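Local coordinates for protein putative transcriptional regulator MarR (Geobacillus stearothermophilus, PDB 2RDP) that probably binds DNA through a winged-helix motif and regulates transcription, as a dimer of the MarR family, at residues A[46-51]-A[84-89]. Sequence-based numbering, arbitrary orientation.
Sequences VALQWL and GLVARV
Arg-88 NH2 is gripped by two carboxylates of helix 70-82, in salt bridges to Asp-78 OD1 and Glu-81 OE1; they tie to that helix the same strand whose Val-86 meets Leu-48 and Leu-51 across the contact. The contact itself is wholly apolar and illustrates how a helix and the first wing strand of a winged-helix domain can meet through a few methyl groups and one CB. A single branch of Val-86 meets both leucines: with CG1 beside its own backbone N (chi1 -50°), that methyl lies 3.8 Å from Leu-48 CD2 and 3.8 Å from Leu-51 CD1. The side chain of Leu-51 crosses Val-86 at roughly a right angle. Leu-48 CD2 is the other hub, since it also approaches Leu-85 at its CB, 4.2 Å away, again with the side chains nearly perpendicular. The turn bringing Leu-85 into place is a Schellman motif, in which Leu-85 N bonds to Met-80 O and Gly-84, at positive phi (68°), closes helix 70-82, probably the DNA-recognition helix as in other MarR proteins. Helix 42-54 packs against the start of the wing: strand 86-90 pairs antiparallel with strand 98-102, whose Ile-100 touches both Leu-51 and Val-86, while Met-80 of helix 70-82 touches Ala-47 and Leu-85.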
loop_
_atom_site.group_PDB
_atom_site.type_symbol
_atom_site.label_atom_id
_atom_site.label_comp_id
_atom_site.label_asym_id
_atom_site.label_seq_id
_atom_site.Cartn_x
_atom_site.Cartn_y
_atom_site.Cartn_z
ATOM N N VAL A 46 9.927 0.234 6.614
ATOM C CA VAL A 46 9.046 -0.752 7.254
ATOM C C VAL A 46 9.748 -1.484 8.411
ATOM O O VAL A 46 9.197 -1.598 9.514
ATOM C CB VAL A 46 8.486 -1.752 6.225
ATOM C CG1 VAL A 46 7.640 -2.823 6.892
ATOM C CG2 VAL A 46 7.646 -1.006 5.137
ATOM N N ALA A 47 10.972 -1.977 8.151
ATOM C CA ALA A 47 11.742 -2.695 9.148
ATOM C C ALA A 47 11.961 -1.836 10.401
ATOM O O ALA A 47 11.685 -2.287 11.523
ATOM C CB ALA A 47 13.074 -3.164 8.556
ATOM N N LEU A 48 12.461 -0.613 10.201
ATOM C CA LEU A 48 12.744 0.340 11.278
ATOM C C LEU A 48 11.514 0.738 12.096
ATOM O O LEU A 48 11.568 0.793 13.323
ATOM C CB LEU A 48 13.436 1.584 10.726
ATOM C CG LEU A 48 14.855 1.430 10.147
ATOM C CD1 LEU A 48 15.270 2.687 9.417
ATOM C CD2 LEU A 48 15.853 1.084 11.214
ATOM N N GLN A 49 10.421 1.038 11.414
ATOM C CA GLN A 49 9.158 1.314 12.068
ATOM C C GLN A 49 8.670 0.127 12.942
ATOM O O GLN A 49 8.124 0.350 14.001
ATOM C CB GLN A 49 8.138 1.738 11.001
ATOM C CG GLN A 49 6.655 1.574 11.390
ATOM C CD GLN A 49 5.959 0.313 10.816
ATOM O OE1 GLN A 49 6.233 -0.105 9.682
ATOM N NE2 GLN A 49 5.028 -0.273 11.609
ATOM N N TRP A 50 8.877 -1.122 12.508
ATOM C CA TRP A 50 8.524 -2.297 13.328
ATOM C C TRP A 50 9.361 -2.359 14.603
ATOM O O TRP A 50 8.850 -2.660 15.669
ATOM C CB TRP A 50 8.665 -3.625 12.545
ATOM C CG TRP A 50 7.496 -3.954 11.694
ATOM C CD1 TRP A 50 7.481 -4.114 10.330
ATOM C CD2 TRP A 50 6.147 -4.134 12.128
ATOM N NE1 TRP A 50 6.215 -4.385 9.893
ATOM C CE2 TRP A 50 5.369 -4.402 10.972
ATOM C CE3 TRP A 50 5.509 -4.092 13.386
ATOM C CZ2 TRP A 50 3.976 -4.623 11.034
ATOM C CZ3 TRP A 50 4.130 -4.326 13.449
ATOM C CH2 TRP A 50 3.382 -4.597 12.278
ATOM N N LEU A 51 10.649 -2.074 14.488
ATOM C CA LEU A 51 11.536 -2.041 15.638
ATOM C C LEU A 51 11.200 -0.897 16.599
ATOM O O LEU A 51 11.272 -1.061 17.819
ATOM C CB LEU A 51 12.988 -1.923 15.172
ATOM C CG LEU A 51 13.582 -3.148 14.467
ATOM C CD1 LEU A 51 14.866 -2.761 13.777
ATOM C CD2 LEU A 51 13.795 -4.278 15.449
ATOM N N GLY A 84 24.802 1.229 10.034
ATOM C CA GLY A 84 24.659 1.710 11.410
ATOM C C GLY A 84 23.267 2.125 11.866
ATOM O O GLY A 84 23.129 2.897 12.819
ATOM N N LEU A 85 22.230 1.610 11.207
ATOM C CA LEU A 85 20.836 1.880 11.592
ATOM C C LEU A 85 20.344 0.939 12.676
ATOM O O LEU A 85 19.467 1.294 13.435
ATOM C CB LEU A 85 19.903 1.712 10.385
ATOM C CG LEU A 85 20.206 2.526 9.136
ATOM C CD1 LEU A 85 19.383 2.014 7.940
ATOM C CD2 LEU A 85 19.975 4.010 9.424
ATOM N N VAL A 86 20.900 -0.273 12.724
ATOM C CA VAL A 86 20.508 -1.304 13.707
ATOM C C VAL A 86 21.751 -2.070 14.143
ATOM O O VAL A 86 22.757 -2.073 13.439
ATOM C CB VAL A 86 19.432 -2.353 13.127
ATOM C CG1 VAL A 86 18.233 -1.645 12.477
ATOM C CG2 VAL A 86 20.051 -3.335 12.154
ATOM N N ALA A 87 21.672 -2.719 15.298
ATOM C CA ALA A 87 22.712 -3.643 15.745
ATOM C C ALA A 87 22.064 -4.990 16.030
ATOM O O ALA A 87 20.859 -5.067 16.276
ATOM C CB ALA A 87 23.414 -3.115 17.003
ATOM N N ARG A 88 22.858 -6.048 15.961
ATOM C CA ARG A 88 22.432 -7.372 16.410
ATOM C C ARG A 88 22.849 -7.582 17.863
ATOM O O ARG A 88 23.983 -7.305 18.231
ATOM C CB ARG A 88 23.064 -8.440 15.528
ATOM C CG ARG A 88 22.395 -8.603 14.185
ATOM C CD ARG A 88 23.130 -9.649 13.395
ATOM N NE ARG A 88 22.260 -10.314 12.413
ATOM C CZ ARG A 88 22.237 -10.040 11.111
ATOM N NH1 ARG A 88 21.429 -10.724 10.313
ATOM N NH2 ARG A 88 23.019 -9.087 10.607
ATOM N N VAL A 89 21.926 -8.042 18.696
ATOM C CA VAL A 89 22.186 -8.154 20.127
ATOM C C VAL A 89 21.704 -9.492 20.627
ATOM O O VAL A 89 20.505 -9.769 20.593
ATOM C CB VAL A 89 21.453 -7.030 20.950
ATOM C CG1 VAL A 89 21.747 -7.190 22.455
ATOM C CG2 VAL A 89 21.873 -5.646 20.492
#